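Local coordinates for protein rhizobiales Sp. Pch2 (Marine metagenome, PDB 6PB3) that probably acts as a hexameric TRIP13/Pch2-like AAA+ ATPase that remodels HORMA domain proteins to regulate a bacterial cGAS-like enzyme in immunity against phages, at residues T242-T256 and S288-A300. Numbering follows the deposited sequence.
Sequences TGVTGSQIEGLVAAT and SINPARALAIAQA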
loop_
_atom_site.group_PDB
_atom_site.type_symbol
_atom_site.label_atom_id
_atom_site.label_comp_id
_atom_site.label_asym_id
_atom_site.label_seq_id
_atom_site.Cartn_x
_atom_site.Cartn_y
_atom_site.Cartn_z
ATOM N N THR A 242 46.703 8.339 -8.246
ATOM C CA THR A 242 46.875 8.003 -6.841
ATOM C C THR A 242 47.665 6.722 -6.645
ATOM O O THR A 242 47.947 6.359 -5.502
ATOM C CB THR A 242 45.520 7.860 -6.146
ATOM O OG1 THR A 242 44.818 6.745 -6.710
ATOM C CG2 THR A 242 44.683 9.122 -6.311
ATOM N N GLY A 243 48.016 6.026 -7.724
ATOM C CA GLY A 243 48.779 4.802 -7.595
ATOM C C GLY A 243 47.955 3.574 -7.281
ATOM O O GLY A 243 48.525 2.510 -7.021
ATOM N N VAL A 244 46.629 3.691 -7.294
ATOM C CA VAL A 244 45.765 2.529 -7.120
ATOM C C VAL A 244 45.891 1.613 -8.330
ATOM O O VAL A 244 45.723 2.048 -9.478
ATOM C CB VAL A 244 44.310 2.973 -6.910
ATOM C CG1 VAL A 244 43.382 1.774 -6.978
ATOM C CG2 VAL A 244 44.172 3.693 -5.579
ATOM N N THR A 245 46.182 0.336 -8.079
ATOM C CA THR A 245 46.362 -0.613 -9.166
ATOM C C THR A 245 45.023 -0.932 -9.826
ATOM O O THR A 245 43.944 -0.642 -9.293
ATOM C CB THR A 245 47.014 -1.906 -8.667
ATOM O OG1 THR A 245 46.040 -2.715 -7.998
ATOM C CG2 THR A 245 48.159 -1.595 -7.707
ATOM N N GLY A 246 45.106 -1.531 -11.014
ATOM C CA GLY A 246 43.899 -2.000 -11.672
ATOM C C GLY A 246 43.234 -3.121 -10.900
ATOM O O GLY A 246 42.003 -3.214 -10.851
ATOM N N SER A 247 44.039 -3.979 -10.274
ATOM C CA SER A 247 43.492 -5.052 -9.454
ATOM C C SER A 247 42.737 -4.489 -8.253
ATOM O O SER A 247 41.666 -4.992 -7.886
ATOM C CB SER A 247 44.622 -5.981 -9.016
ATOM O OG SER A 247 44.115 -7.147 -8.400
ATOM N N GLN A 248 43.266 -3.428 -7.644
ATOM C CA GLN A 248 42.562 -2.774 -6.545
ATOM C C GLN A 248 41.315 -2.043 -7.030
ATOM O O GLN A 248 40.311 -1.989 -6.313
ATOM C CB GLN A 248 43.511 -1.821 -5.818
ATOM C CG GLN A 248 44.646 -2.541 -5.054
ATOM C CD GLN A 248 45.784 -1.617 -4.635
ATOM O OE1 GLN A 248 46.036 -0.592 -5.271
ATOM N NE2 GLN A 248 46.477 -1.982 -3.557
ATOM N N ILE A 249 41.342 -1.509 -8.252
ATOM C CA ILE A 249 40.142 -0.894 -8.810
ATOM C C ILE A 249 39.045 -1.934 -8.993
ATOM O O ILE A 249 37.870 -1.679 -8.699
ATOM C CB ILE A 249 40.477 -0.171 -10.128
ATOM C CG1 ILE A 249 41.223 1.126 -9.809
ATOM C CG2 ILE A 249 39.206 0.081 -10.929
ATOM C CD1 ILE A 249 41.624 1.948 -11.012
ATOM N N GLU A 250 39.412 -3.127 -9.459
ATOM C CA GLU A 250 38.409 -4.162 -9.686
ATOM C C GLU A 250 37.755 -4.588 -8.378
ATOM O O GLU A 250 36.554 -4.884 -8.342
ATOM C CB GLU A 250 39.040 -5.358 -10.393
ATOM C CG GLU A 250 39.436 -5.059 -11.821
ATOM C CD GLU A 250 38.287 -4.479 -12.629
ATOM O OE1 GLU A 250 37.173 -5.051 -12.593
ATOM O OE2 GLU A 250 38.493 -3.442 -13.294
ATOM N N GLY A 251 38.527 -4.618 -7.289
ATOM C CA GLY A 251 37.938 -4.885 -5.986
ATOM C C GLY A 251 36.877 -3.869 -5.607
ATOM O O GLY A 251 35.817 -4.224 -5.088
ATOM N N LEU A 252 37.137 -2.590 -5.879
ATOM C CA LEU A 252 36.148 -1.564 -5.567
ATOM C C LEU A 252 34.968 -1.617 -6.524
ATOM O O LEU A 252 33.843 -1.295 -6.137
ATOM C CB LEU A 252 36.787 -0.179 -5.612
ATOM C CG LEU A 252 37.800 0.218 -4.551
ATOM C CD1 LEU A 252 38.520 1.495 -4.980
ATOM C CD2 LEU A 252 37.080 0.425 -3.223
ATOM N N VAL A 253 35.209 -2.011 -7.773
ATOM C CA VAL A 253 34.114 -2.262 -8.705
ATOM C C VAL A 253 33.226 -3.387 -8.186
ATOM O O VAL A 253 31.992 -3.292 -8.184
ATOM C CB VAL A 253 34.670 -2.594 -10.100
ATOM C CG1 VAL A 253 33.545 -3.105 -11.004
ATOM C CG2 VAL A 253 35.345 -1.385 -10.701
ATOM N N ALA A 254 33.846 -4.468 -7.726
ATOM C CA ALA A 254 33.077 -5.589 -7.200
ATOM C C ALA A 254 32.367 -5.216 -5.904
ATOM O O ALA A 254 31.215 -5.614 -5.684
ATOM C CB ALA A 254 33.988 -6.803 -6.992
ATOM N N ALA A 255 33.032 -4.447 -5.039
ATOM C CA ALA A 255 32.424 -4.081 -3.768
ATOM C C ALA A 255 31.240 -3.145 -3.944
ATOM O O ALA A 255 30.400 -3.055 -3.045
ATOM C CB ALA A 255 33.467 -3.437 -2.851
ATOM N N THR A 256 31.139 -2.456 -5.073
ATOM C CA THR A 256 30.032 -1.537 -5.279
ATOM C C THR A 256 28.958 -2.109 -6.195
ATOM O O THR A 256 27.971 -1.418 -6.489
ATOM C CB THR A 256 30.567 -0.200 -5.811
ATOM O OG1 THR A 256 31.314 -0.411 -7.017
ATOM C CG2 THR A 256 31.481 0.418 -4.766
ATOM N N SER A 288 48.261 9.663 2.557
ATOM C CA SER A 288 47.946 9.345 1.179
ATOM C C SER A 288 46.801 8.331 1.117
ATOM O O SER A 288 46.462 7.671 2.102
ATOM C CB SER A 288 49.192 8.822 0.459
ATOM O OG SER A 288 50.032 8.104 1.349
ATOM N N ILE A 289 46.186 8.229 -0.063
ATOM C CA ILE A 289 45.052 7.329 -0.241
ATOM C C ILE A 289 45.497 5.887 -0.030
ATOM O O ILE A 289 46.528 5.450 -0.556
ATOM C CB ILE A 289 44.426 7.553 -1.625
ATOM C CG1 ILE A 289 43.522 8.787 -1.584
ATOM C CG2 ILE A 289 43.625 6.344 -2.074
ATOM C CD1 ILE A 289 43.220 9.374 -2.923
ATOM N N ASN A 290 44.729 5.146 0.773
ATOM C CA ASN A 290 45.063 3.773 1.143
ATOM C C ASN A 290 44.063 2.820 0.509
ATOM O O ASN A 290 42.889 2.807 0.913
ATOM C CB ASN A 290 45.062 3.606 2.666
ATOM C CG ASN A 290 45.496 2.204 3.113
ATOM O OD1 ASN A 290 45.504 1.247 2.333
ATOM N ND2 ASN A 290 45.856 2.087 4.387
ATOM N N PRO A 291 44.475 2.003 -0.461
ATOM C CA PRO A 291 43.511 1.101 -1.117
ATOM C C PRO A 291 42.820 0.148 -0.157
ATOM O O PRO A 291 41.633 -0.157 -0.338
ATOM C CB PRO A 291 44.378 0.342 -2.129
ATOM C CG PRO A 291 45.611 1.175 -2.302
ATOM C CD PRO A 291 45.836 1.870 -1.005
ATOM N N ALA A 292 43.532 -0.329 0.867
ATOM C CA ALA A 292 42.911 -1.224 1.835
ATOM C C ALA A 292 41.772 -0.526 2.563
ATOM O O ALA A 292 40.693 -1.104 2.749
ATOM C CB ALA A 292 43.953 -1.740 2.827
ATOM N N ARG A 293 41.985 0.724 2.967
ATOM C CA ARG A 293 40.919 1.457 3.635
ATOM C C ARG A 293 39.790 1.769 2.671
ATOM O O ARG A 293 38.613 1.678 3.040
ATOM C CB ARG A 293 41.468 2.737 4.263
ATOM C CG ARG A 293 42.619 2.486 5.244
ATOM C CD ARG A 293 43.075 3.772 5.907
ATOM N NE ARG A 293 42.242 4.128 7.054
ATOM C CZ ARG A 293 42.302 5.292 7.697
ATOM N NH1 ARG A 293 43.151 6.237 7.305
ATOM N NH2 ARG A 293 41.502 5.519 8.732
ATOM N N ALA A 294 40.124 2.127 1.428
ATOM C CA ALA A 294 39.085 2.405 0.443
ATOM C C ALA A 294 38.201 1.183 0.213
ATOM O O ALA A 294 36.984 1.312 0.036
ATOM C CB ALA A 294 39.712 2.874 -0.873
ATOM N N LEU A 295 38.794 -0.013 0.196
ATOM C CA LEU A 295 37.980 -1.205 0.002
ATOM C C LEU A 295 37.121 -1.466 1.228
ATOM O O LEU A 295 35.926 -1.770 1.107
ATOM C CB LEU A 295 38.864 -2.412 -0.305
ATOM C CG LEU A 295 38.097 -3.721 -0.538
ATOM C CD1 LEU A 295 37.165 -3.610 -1.744
ATOM C CD2 LEU A 295 39.049 -4.910 -0.690
ATOM N N ALA A 296 37.711 -1.330 2.419
ATOM C CA ALA A 296 36.956 -1.526 3.651
ATOM C C ALA A 296 35.782 -0.558 3.722
ATOM O O ALA A 296 34.688 -0.926 4.167
ATOM C CB ALA A 296 37.876 -1.372 4.868
ATOM N N ILE A 297 35.979 0.676 3.256
ATOM C CA ILE A 297 34.885 1.640 3.249
ATOM C C ILE A 297 33.791 1.194 2.280
ATOM O O ILE A 297 32.604 1.185 2.622
ATOM C CB ILE A 297 35.408 3.042 2.901
ATOM C CG1 ILE A 297 36.280 3.576 4.044
ATOM C CG2 ILE A 297 34.249 3.964 2.620
ATOM C CD1 ILE A 297 37.082 4.818 3.690
ATOM N N ALA A 298 34.175 0.805 1.060
ATOM C CA ALA A 298 33.178 0.406 0.067
ATOM C C ALA A 298 32.360 -0.787 0.550
ATOM O O ALA A 298 31.148 -0.852 0.321
ATOM C CB ALA A 298 33.854 0.072 -1.264
ATOM N N GLN A 299 33.007 -1.735 1.234
ATOM C CA GLN A 299 32.330 -2.969 1.615
ATOM C C GLN A 299 31.382 -2.747 2.787
ATOM O O GLN A 299 30.283 -3.317 2.820
ATOM C CB GLN A 299 33.362 -4.047 1.946
ATOM C CG GLN A 299 34.218 -4.490 0.763
ATOM C CD GLN A 299 35.047 -5.722 1.092
ATOM O OE1 GLN A 299 35.267 -6.040 2.265
ATOM N NE2 GLN A 299 35.499 -6.428 0.060
ATOM N N ALA A 300 31.791 -1.933 3.764
ATOM C CA ALA A 300 30.920 -1.624 4.890
ATOM C C ALA A 300 29.760 -0.727 4.491
ATOM O O ALA A 300 28.762 -0.663 5.215
ATOM C CB ALA A 300 31.724 -0.958 6.010
#
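Leu252 lies against one turn of helix 291-300. Its CD2 sits 3.4 Å from Ala294 O and also touches Leu295 CA and Ala298 CB. With CG anti to the carbonyl carbon (chi1 -69°) and chi2 at 167°, CD2 reaches the partner helix, although the CB does not point at it. The CB of Ala255 points toward the same helix, 3.9 Å from Ala298 CB and 3.8 Å from Gln299 CG. Leu295 sends CD1 to the Ala255 methyl and to the carbonyl of Gly251, 3.7 Å from its O.

At the helix starts, the flat face of the Gln248 amide lies over the CB-CG edge of the Pro291 ring, with Gln248 NE2 3.4 Å from Pro291 CB. The amide is held there by a capping box: Thr245 N donates to Gln248 OE1 (3.0 Å), while Gln248 N donates to Thr245 OG1. Asn290 caps the second helix through OD1 to Ala292 N. Thr242 CG2 meets Ile289 CD1 in the preceding loops.

No hydrogen bond joins the two segments. Helix 228-239 backs Leu252 through Ile235 and Leu239, and helix 268-283 packs on Ala294 through Ile279. His60 of a neighbouring subunit packs on Thr242 and its Leu66 on Ile289. The two helices run nearly parallel, at 10°, within the all-helical C-terminal part that follows the nucleotide-binding core, consistent with the small lid subdomain of AAA+ ATPases.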